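Local coordinates for NigD-like protein (PDB 3K6O), which is of unknown function but, as a probable bacterial lipoprotein, couples an OB-type N-terminal domain to a C-terminal beta sandwich, at residues K105-D110 / R121-F126; K131-L136 / R155-G160; T83-Q88 / M169-L174. All coordinates share one frame; numbering follows the deposited sequence.

Interaction 1: K105-D110 / R121-F126; sequences KVQIKD and RFMLNF
Two nitrogens of Arg121 close on one carboxylate oxygen, Asp110 OD2: NE and NH2 each stand 2.8 Å from it, a side-on salt bridge with both N-H bonds well bent (136° at NE). The two side chains run side by side, OD2 near the guanidinium edge but tilted out of its plane, the carboxylate and guanidinium planes 32° apart. The chain of Arg121 turns at chi3 (72°), which places NE. Lys109 CD lies over one guanidinium face. NH1 pairs with a second acid, Asp219 of helix 217-221. An alanine at Arg121 would probably leave Asp110 OD2 and Asp219 without this cationic partner, and Lys109 CD without the flat group it lies over.

The backbone of the same residues forms a classic beta bulge in the hairpin of strands 107-113 and 117-125. Lys109 N (2.9 Å) and Asp110 N (3.0 Å) both donate to Arg121 O from the same face of its plane, and Arg121 N returns a bond to Asp110 O. Met123 N donates to Gln107 O, and Gln107 OE1 lies 3.5 Å from Met123 CG, the two side chains pointing the same way. Lys109 CE passes 3.8 Å from SE of Met123, a selenomethionine. On the other face, Ile108 CD1 meets Phe122 CB at 3.9 Å, and Val106 CG2 approaches Phe122 CD2 obliquely. A water bridges Gln107 N and Met123 O. Charge thus gathers on the Asp110 and Arg121 face, where two acids would probably offset the arginine, whose NH2 has the like charge of Lys109 NZ 5.8 Å away, while the Phe122 face is apolar.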
loop_
_atom_site.group_PDB
_atom_site.type_symbol
_atom_site.label_atom_id
_atom_site.label_comp_id
_atom_site.label_asym_id
_atom_site.label_seq_id
_atom_site.Cartn_x
_atom_site.Cartn_y
_atom_site.Cartn_z
ATOM N N LYS A 105 -11.632 -7.652 14.231
ATOM C CA LYS A 105 -10.649 -6.729 14.755
ATOM C C LYS A 105 -9.271 -7.022 14.151
ATOM O O LYS A 105 -8.855 -8.179 14.065
ATOM C CB LYS A 105 -10.607 -6.808 16.289
ATOM C CG LYS A 105 -11.908 -6.291 16.952
ATOM C CD LYS A 105 -11.747 -5.999 18.452
ATOM C CE LYS A 105 -12.962 -5.178 19.017
ATOM N NZ LYS A 105 -13.134 -3.820 18.333
ATOM N N VAL A 106 -8.578 -5.959 13.754
ATOM C CA VAL A 106 -7.250 -6.053 13.150
ATOM C C VAL A 106 -6.332 -4.994 13.789
ATOM O O VAL A 106 -6.793 -3.915 14.185
ATOM C CB VAL A 106 -7.303 -5.823 11.624
ATOM C CG1 VAL A 106 -7.807 -4.391 11.271
ATOM C CG2 VAL A 106 -5.922 -6.055 10.968
ATOM N N GLN A 107 -5.045 -5.325 13.893
ATOM C CA GLN A 107 -4.016 -4.403 14.392
ATOM C C GLN A 107 -3.331 -3.703 13.242
ATOM O O GLN A 107 -2.657 -4.346 12.447
ATOM C CB GLN A 107 -2.978 -5.169 15.221
ATOM C CG GLN A 107 -1.873 -4.284 15.806
ATOM C CD GLN A 107 -0.889 -5.059 16.678
ATOM O OE1 GLN A 107 -1.034 -6.269 16.900
ATOM N NE2 GLN A 107 0.125 -4.356 17.178
ATOM N N ILE A 108 -3.536 -2.392 13.130
ATOM C CA ILE A 108 -2.894 -1.586 12.111
ATOM C C ILE A 108 -1.602 -0.992 12.662
ATOM O O ILE A 108 -1.623 -0.352 13.689
ATOM C CB ILE A 108 -3.772 -0.418 11.641
ATOM C CG1 ILE A 108 -5.101 -0.919 11.036
ATOM C CG2 ILE A 108 -3.010 0.437 10.583
ATOM C CD1 ILE A 108 -4.935 -1.975 9.935
ATOM N N LYS A 109 -0.480 -1.226 11.996
ATOM C CA LYS A 109 0.795 -0.615 12.376
ATOM C C LYS A 109 1.073 0.673 11.589
ATOM O O LYS A 109 1.601 1.616 12.139
ATOM C CB LYS A 109 1.948 -1.617 12.207
ATOM C CG LYS A 109 1.962 -2.731 13.241
ATOM C CD LYS A 109 3.363 -3.277 13.494
ATOM C CE LYS A 109 3.434 -4.015 14.819
ATOM N NZ LYS A 109 4.727 -4.750 15.015
ATOM N N ASP A 110 0.746 0.716 10.301
ATOM C CA ASP A 110 0.843 1.958 9.521
ATOM C C ASP A 110 -0.282 2.031 8.498
ATOM O O ASP A 110 -0.674 1.019 7.954
ATOM C CB ASP A 110 2.172 2.045 8.769
ATOM C CG ASP A 110 3.341 2.207 9.681
ATOM O OD1 ASP A 110 3.570 3.337 10.129
ATOM O OD2 ASP A 110 4.017 1.206 9.960
ATOM N N ARG A 121 0.361 -1.295 6.582
ATOM C CA ARG A 121 1.171 -2.294 7.219
ATOM C C ARG A 121 0.365 -2.741 8.406
ATOM O O ARG A 121 -0.127 -1.903 9.160
ATOM C CB ARG A 121 2.514 -1.731 7.671
ATOM C CG ARG A 121 3.450 -2.834 8.230
ATOM C CD ARG A 121 4.886 -2.367 8.333
ATOM N NE ARG A 121 4.963 -1.429 9.433
ATOM C CZ ARG A 121 5.942 -1.361 10.317
ATOM N NH1 ARG A 121 7.010 -2.150 10.233
ATOM N NH2 ARG A 121 5.847 -0.469 11.284
ATOM N N PHE A 122 0.213 -4.052 8.570
ATOM C CA PHE A 122 -0.691 -4.588 9.579
ATOM C C PHE A 122 -0.304 -5.982 10.013
ATOM O O PHE A 122 0.579 -6.611 9.420
ATOM C CB PHE A 122 -2.133 -4.592 9.075
ATOM C CG PHE A 122 -2.424 -5.616 7.989
ATOM C CD1 PHE A 122 -1.936 -5.458 6.699
ATOM C CD2 PHE A 122 -3.230 -6.720 8.250
ATOM C CE1 PHE A 122 -2.216 -6.382 5.707
ATOM C CE2 PHE A 122 -3.521 -7.654 7.244
ATOM C CZ PHE A 122 -3.015 -7.471 5.964
HETATM N N MSE A 123 -0.942 -6.447 11.082
HETATM C CA MSE A 123 -0.701 -7.786 11.597
HETATM C C MSE A 123 -1.841 -8.679 11.139
HETATM O O MSE A 123 -3.003 -8.287 11.194
HETATM C CB MSE A 123 -0.632 -7.777 13.126
HETATM C CG MSE A 123 0.422 -6.844 13.746
HETATM SE SE MSE A 123 2.250 -7.155 13.129
HETATM C CE MSE A 123 2.677 -8.729 14.100
ATOM N N LEU A 124 -1.501 -9.870 10.668
ATOM C CA LEU A 124 -2.491 -10.870 10.296
ATOM C C LEU A 124 -2.153 -12.218 10.905
ATOM O O LEU A 124 -0.993 -12.551 11.136
ATOM C CB LEU A 124 -2.605 -11.003 8.767
ATOM C CG LEU A 124 -1.389 -11.527 7.990
ATOM C CD1 LEU A 124 -1.807 -11.876 6.554
ATOM C CD2 LEU A 124 -0.321 -10.483 7.950
ATOM N N ASN A 125 -3.192 -13.003 11.161
ATOM C CA ASN A 125 -2.996 -14.304 11.756
ATOM C C ASN A 125 -2.290 -15.215 10.761
ATOM O O ASN A 125 -2.646 -15.241 9.587
ATOM C CB ASN A 125 -4.337 -14.872 12.195
ATOM C CG ASN A 125 -5.007 -14.014 13.253
ATOM O OD1 ASN A 125 -5.737 -13.052 12.928
ATOM N ND2 ASN A 125 -4.791 -14.363 14.537
ATOM N N PHE A 126 -1.258 -15.928 11.215
ATOM C CA PHE A 126 -0.606 -16.936 10.385
ATOM C C PHE A 126 -1.650 -17.923 9.842
ATOM O O PHE A 126 -2.545 -18.358 10.585
ATOM C CB PHE A 126 0.454 -17.710 11.189
ATOM C CG PHE A 126 1.342 -18.575 10.337
ATOM C CD1 PHE A 126 2.330 -18.001 9.541
ATOM C CD2 PHE A 126 1.183 -19.954 10.316
ATOM C CE1 PHE A 126 3.166 -18.786 8.741
ATOM C CE2 PHE A 126 2.016 -20.752 9.512
ATOM C CZ PHE A 126 3.007 -20.155 8.718
HETATM O O HOH W 1 -6.094 -9.971 14.484
HETATM O O HOH W 2 -4.426 -8.284 13.451
#

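Interaction 2: K131-L136 / R155-G160; sequences KPILNL and RYNNNG
Pro132 lies alongside the ring of Tyr156 and points the same way, its CB 3.7 Å from Tyr156 CE1 and also close to the hydroxyl; Ile133 O and Leu134 CD1, like Pro132 CB, approach the ring obliquely. The backbone N of Asn158 stands 4.0 Å above one face of the Tyr156 ring, offset toward the rim. Ile133 O sits 3.4 Å from Tyr156 CD1, and Leu134 CD1 packs on Tyr156 CB, the two side chains crossing at about a right angle. Tyr156 CG is anti to the backbone N (chi1 178°), and the hydroxyl at the far end of the ring bonds to Asn125 in strand 117-125.

Strands 133-139 and 149-157 form an antiparallel hairpin here. Ile133 and Asn157 exchange two backbone bonds, Asn157 N to Ile133 O being 2.8 Å, and Asn135 and Arg155 exchange two more. On the face away from Tyr156, Ile133 CG1 presses against Asn157 CB at 3.4 Å. The amide of Asn157 turns elsewhere: OD1 takes the backbone N of Asn159 at 3.2 Å, an Asx turn in which the donor stands above the carbonyl plane, and ND2 reaches Ser100 O. Arg155 pairs with Glu153. The hairpin therefore has an apolar face of Leu134 and Tyr156 turned to the sandwich interior, and a mixed face on which Ile133 lies among polar groups, the Asn157 amide and Arg155 guanidinium bonded to residues nearby.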
loop_
_atom_site.group_PDB
_atom_site.type_symbol
_atom_site.label_atom_id
_atom_site.label_comp_id
_atom_site.label_asym_id
_atom_site.label_seq_id
_atom_site.Cartn_x
_atom_site.Cartn_y
_atom_site.Cartn_z
ATOM N N LYS A 131 -5.720 -18.533 4.604
ATOM C CA LYS A 131 -4.944 -17.286 4.593
ATOM C C LYS A 131 -5.880 -16.063 4.755
ATOM O O LYS A 131 -6.756 -15.843 3.911
ATOM C CB LYS A 131 -4.113 -17.220 3.304
ATOM C CG LYS A 131 -3.645 -15.836 2.860
ATOM C CD LYS A 131 -2.409 -15.294 3.592
ATOM C CE LYS A 131 -2.118 -13.834 3.109
ATOM N NZ LYS A 131 -0.678 -13.425 3.140
ATOM N N PRO A 132 -5.700 -15.252 5.834
ATOM C CA PRO A 132 -6.614 -14.120 6.076
ATOM C C PRO A 132 -6.709 -13.090 4.952
ATOM O O PRO A 132 -5.756 -12.907 4.183
ATOM C CB PRO A 132 -6.018 -13.438 7.326
ATOM C CG PRO A 132 -5.209 -14.447 7.976
ATOM C CD PRO A 132 -4.627 -15.274 6.846
ATOM N N ILE A 133 -7.856 -12.395 4.926
ATOM C CA ILE A 133 -8.145 -11.334 3.944
ATOM C C ILE A 133 -8.292 -9.961 4.624
ATOM O O ILE A 133 -8.951 -9.823 5.670
ATOM C CB ILE A 133 -9.451 -11.645 3.117
ATOM C CG1 ILE A 133 -10.695 -11.834 4.004
ATOM C CG2 ILE A 133 -9.278 -12.904 2.303
ATOM C CD1 ILE A 133 -12.012 -12.021 3.193
ATOM N N LEU A 134 -7.607 -8.981 4.066
ATOM C CA LEU A 134 -7.855 -7.581 4.339
ATOM C C LEU A 134 -8.389 -6.900 3.055
ATOM O O LEU A 134 -7.678 -6.814 2.052
ATOM C CB LEU A 134 -6.575 -6.895 4.805
ATOM C CG LEU A 134 -6.763 -5.448 5.304
ATOM C CD1 LEU A 134 -7.563 -5.383 6.627
ATOM C CD2 LEU A 134 -5.438 -4.723 5.453
ATOM N N ASN A 135 -9.619 -6.382 3.104
ATOM C CA ASN A 135 -10.177 -5.624 1.979
ATOM C C ASN A 135 -10.447 -4.134 2.300
ATOM O O ASN A 135 -10.656 -3.728 3.457
ATOM C CB ASN A 135 -11.489 -6.256 1.534
ATOM C CG ASN A 135 -11.310 -7.558 0.801
ATOM O OD1 ASN A 135 -11.631 -8.652 1.322
ATOM N ND2 ASN A 135 -10.838 -7.471 -0.394
ATOM N N LEU A 136 -10.455 -3.342 1.256
ATOM C CA LEU A 136 -10.831 -1.923 1.295
ATOM C C LEU A 136 -12.083 -1.792 0.466
ATOM O O LEU A 136 -12.076 -2.069 -0.738
ATOM C CB LEU A 136 -9.743 -1.045 0.684
ATOM C CG LEU A 136 -9.920 0.476 0.823
ATOM C CD1 LEU A 136 -9.945 0.891 2.294
ATOM C CD2 LEU A 136 -8.826 1.201 0.061
ATOM N N ARG A 155 -11.826 -3.933 5.974
ATOM C CA ARG A 155 -12.526 -5.062 6.535
ATOM C C ARG A 155 -11.550 -6.239 6.615
ATOM O O ARG A 155 -11.022 -6.675 5.588
ATOM C CB ARG A 155 -13.731 -5.390 5.644
ATOM C CG ARG A 155 -14.768 -4.273 5.557
ATOM C CD ARG A 155 -15.344 -4.008 6.955
ATOM N NE ARG A 155 -16.589 -3.217 6.963
ATOM C CZ ARG A 155 -17.818 -3.699 7.114
ATOM N NH1 ARG A 155 -18.061 -4.998 7.268
ATOM N NH2 ARG A 155 -18.824 -2.852 7.169
ATOM N N TYR A 156 -11.320 -6.747 7.824
ATOM C CA TYR A 156 -10.447 -7.905 8.038
ATOM C C TYR A 156 -11.264 -9.168 8.309
ATOM O O TYR A 156 -12.256 -9.139 9.038
ATOM C CB TYR A 156 -9.497 -7.653 9.222
ATOM C CG TYR A 156 -8.562 -8.808 9.573
ATOM C CD1 TYR A 156 -7.595 -9.229 8.691
ATOM C CD2 TYR A 156 -8.666 -9.484 10.799
ATOM C CE1 TYR A 156 -6.717 -10.248 9.014
ATOM C CE2 TYR A 156 -7.815 -10.518 11.119
ATOM C CZ TYR A 156 -6.835 -10.887 10.216
ATOM O OH TYR A 156 -5.989 -11.913 10.490
ATOM N N ASN A 157 -10.835 -10.275 7.710
ATOM C CA ASN A 157 -11.424 -11.570 8.001
ATOM C C ASN A 157 -10.283 -12.570 8.168
ATOM O O ASN A 157 -9.490 -12.746 7.254
ATOM C CB ASN A 157 -12.395 -12.011 6.903
ATOM C CG ASN A 157 -13.394 -13.035 7.392
ATOM O OD1 ASN A 157 -13.172 -13.716 8.405
ATOM N ND2 ASN A 157 -14.522 -13.145 6.692
ATOM N N ASN A 158 -10.184 -13.196 9.343
ATOM C CA ASN A 158 -9.114 -14.179 9.571
ATOM C C ASN A 158 -9.446 -15.549 9.012
ATOM O O ASN A 158 -8.586 -16.441 8.975
ATOM C CB ASN A 158 -8.701 -14.257 11.035
ATOM C CG ASN A 158 -9.784 -14.787 11.933
ATOM O OD1 ASN A 158 -10.761 -15.387 11.486
ATOM N ND2 ASN A 158 -9.622 -14.553 13.220
ATOM N N ASN A 159 -10.692 -15.708 8.560
ATOM C CA ASN A 159 -11.106 -16.917 7.882
ATOM C C ASN A 159 -10.771 -18.134 8.744
ATOM O O ASN A 159 -10.164 -19.066 8.271
ATOM C CB ASN A 159 -10.408 -17.004 6.498
ATOM C CG ASN A 159 -11.016 -16.051 5.459
ATOM O OD1 ASN A 159 -12.168 -15.632 5.587
ATOM N ND2 ASN A 159 -10.247 -15.720 4.428
ATOM N N GLY A 160 -11.128 -18.090 10.022
ATOM C CA GLY A 160 -10.874 -19.204 10.947
ATOM C C GLY A 160 -9.478 -19.285 11.560
ATOM O O GLY A 160 -9.311 -19.852 12.637
#

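Interaction 3: T83-Q88 / M169-L174; sequences TLVPVQ and MVSFKL
Val85 places CG1 anti to its backbone N (chi1 173°), and selenomethionine Met169 does the same with CG (chi1 -177°), so that the two carbons meet 3.7 Å apart. They lie where the long strand 75-93 passes from the OB domain into the beta sandwich and pairs in parallel with strand 165-173. Phe60 of strand 58-66 touches both side chains.

From Pro86 O onward the parallel ladder runs. Ser171 N donates to Pro86 O in a nearly straight bond. Gln88 then bonds on both sides of its residue, its N to Ser171 O at 2.9 Å and its O to Lys173 N. Gln88 and Phe172 lie side by side on one face of this ladder, with Gln88 CB 3.7 Å from Phe172 CD1. Val170 CG2 rests 4.0 Å above one face of the Phe172 ring, offset toward its rim, and Leu134 and Leu136 of strand 133-139 also touch Phe172. On the other face stand Val87 and Ser171, the latter with its hydroxyl hydrogen-bonded to Asn119 and Arg58, and Val87 CG1 touches Lys173 CG, 3.8 Å away.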
loop_
_atom_site.group_PDB
_atom_site.type_symbol
_atom_site.label_atom_id
_atom_site.label_comp_id
_atom_site.label_asym_id
_atom_site.label_seq_id
_atom_site.Cartn_x
_atom_site.Cartn_y
_atom_site.Cartn_z
ATOM N N THR A 83 10.997 -6.458 -0.838
ATOM C CA THR A 83 9.990 -7.505 -0.761
ATOM C C THR A 83 8.797 -7.108 -1.600
ATOM O O THR A 83 8.535 -5.914 -1.789
ATOM C CB THR A 83 9.577 -7.817 0.689
ATOM O OG1 THR A 83 8.767 -9.000 0.694
ATOM C CG2 THR A 83 8.798 -6.647 1.327
ATOM N N LEU A 84 8.107 -8.092 -2.167
ATOM C CA LEU A 84 6.927 -7.810 -2.973
ATOM C C LEU A 84 5.773 -7.413 -2.088
ATOM O O LEU A 84 5.532 -8.013 -1.044
ATOM C CB LEU A 84 6.514 -9.019 -3.809
ATOM C CG LEU A 84 7.410 -9.299 -5.014
ATOM C CD1 LEU A 84 6.975 -10.610 -5.696
ATOM C CD2 LEU A 84 7.394 -8.110 -5.992
ATOM N N VAL A 85 5.029 -6.417 -2.532
ATOM C CA VAL A 85 3.826 -5.978 -1.824
ATOM C C VAL A 85 2.612 -6.280 -2.682
ATOM O O VAL A 85 2.512 -5.809 -3.791
ATOM C CB VAL A 85 3.928 -4.501 -1.478
ATOM C CG1 VAL A 85 2.598 -3.989 -0.892
ATOM C CG2 VAL A 85 5.142 -4.268 -0.506
ATOM N N PRO A 86 1.671 -7.088 -2.172
ATOM C CA PRO A 86 0.488 -7.347 -2.979
ATOM C C PRO A 86 -0.337 -6.091 -3.232
ATOM O O PRO A 86 -0.455 -5.248 -2.354
ATOM C CB PRO A 86 -0.330 -8.370 -2.147
ATOM C CG PRO A 86 0.363 -8.531 -0.846
ATOM C CD PRO A 86 1.730 -7.890 -0.936
ATOM N N VAL A 87 -0.896 -5.982 -4.431
ATOM C CA VAL A 87 -1.717 -4.864 -4.824
ATOM C C VAL A 87 -3.119 -5.391 -4.945
ATOM O O VAL A 87 -3.320 -6.360 -5.671
ATOM C CB VAL A 87 -1.271 -4.261 -6.172
ATOM C CG1 VAL A 87 -2.297 -3.202 -6.601
ATOM C CG2 VAL A 87 0.113 -3.600 -6.030
ATOM N N GLN A 88 -4.068 -4.799 -4.200
ATOM C CA GLN A 88 -5.482 -5.215 -4.213
ATOM C C GLN A 88 -6.383 -4.126 -4.760
ATOM O O GLN A 88 -6.109 -2.923 -4.617
ATOM C CB GLN A 88 -5.988 -5.651 -2.812
ATOM C CG GLN A 88 -5.523 -6.998 -2.406
ATOM C CD GLN A 88 -6.098 -7.491 -1.083
ATOM O OE1 GLN A 88 -7.333 -7.404 -0.797
ATOM N NE2 GLN A 88 -5.219 -8.041 -0.277
HETATM N N MSE A 169 2.049 -6.252 4.508
HETATM C CA MSE A 169 1.878 -5.000 3.824
HETATM C C MSE A 169 1.006 -5.254 2.623
HETATM O O MSE A 169 1.124 -6.302 1.990
HETATM C CB MSE A 169 3.207 -4.475 3.335
HETATM C CG MSE A 169 3.085 -3.133 2.686
HETATM SE SE MSE A 169 3.357 -1.682 3.953
HETATM C CE MSE A 169 5.259 -2.166 4.066
ATOM N N VAL A 170 0.133 -4.290 2.315
ATOM C CA VAL A 170 -0.696 -4.330 1.136
ATOM C C VAL A 170 -0.912 -2.893 0.641
ATOM O O VAL A 170 -0.920 -1.920 1.445
ATOM C CB VAL A 170 -2.054 -4.998 1.449
ATOM C CG1 VAL A 170 -2.734 -4.214 2.526
ATOM C CG2 VAL A 170 -2.955 -5.037 0.229
ATOM N N SER A 171 -1.073 -2.769 -0.677
ATOM C CA SER A 171 -1.389 -1.505 -1.319
ATOM C C SER A 171 -2.692 -1.683 -2.060
ATOM O O SER A 171 -2.787 -2.584 -2.877
ATOM C CB SER A 171 -0.308 -1.096 -2.304
ATOM O OG SER A 171 0.834 -0.631 -1.629
ATOM N N PHE A 172 -3.691 -0.845 -1.743
ATOM C CA PHE A 172 -4.969 -0.838 -2.421
ATOM C C PHE A 172 -4.971 0.238 -3.452
ATOM O O PHE A 172 -4.720 1.358 -3.126
ATOM C CB PHE A 172 -6.064 -0.553 -1.411
ATOM C CG PHE A 172 -6.158 -1.602 -0.323
ATOM C CD1 PHE A 172 -6.830 -2.782 -0.560
ATOM C CD2 PHE A 172 -5.569 -1.402 0.920
ATOM C CE1 PHE A 172 -6.926 -3.748 0.409
ATOM C CE2 PHE A 172 -5.663 -2.367 1.928
ATOM C CZ PHE A 172 -6.333 -3.548 1.658
ATOM N N LYS A 173 -5.264 -0.087 -4.701
ATOM C CA LYS A 173 -5.418 0.928 -5.718
ATOM C C LYS A 173 -6.626 1.805 -5.447
ATOM O O LYS A 173 -7.753 1.303 -5.348
ATOM C CB LYS A 173 -5.537 0.314 -7.117
ATOM C CG LYS A 173 -4.200 -0.123 -7.697
ATOM C CD LYS A 173 -4.296 -0.496 -9.196
ATOM C CE LYS A 173 -4.370 0.775 -10.101
ATOM N NZ LYS A 173 -3.273 1.740 -9.767
ATOM N N LEU A 174 -6.397 3.112 -5.369
ATOM C CA LEU A 174 -7.468 4.060 -5.004
ATOM C C LEU A 174 -8.431 4.393 -6.158
ATOM O O LEU A 174 -9.640 4.612 -5.945
ATOM C CB LEU A 174 -6.872 5.308 -4.396
ATOM C CG LEU A 174 -6.427 5.146 -2.919
ATOM C CD1 LEU A 174 -5.625 6.367 -2.418
ATOM C CD2 LEU A 174 -7.615 4.886 -1.972
#

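Interactions 1 and 2 are successive hairpins of the beta sandwich, both nested in the long loop that interaction 3 closes. Their centres lie about 10 Å apart, and they meet through Phe122 and Leu134 inside the sandwich. All three contacts are partly buried, but interaction 3, the most central, has five buried residues of nine touching, against two of eight and three of ten. Strand 165-173 sits beside strand 117-125 of interaction 1, and strand 75-93 beside strand 133-139 of interaction 2. The outlying hairpins each carry polar groups on one face, ionic in interaction 1 and rich in amides in interaction 2, whereas interaction 3 combines parallel backbone bonds with packing such as Val85-Met169 and Gln88-Phe172.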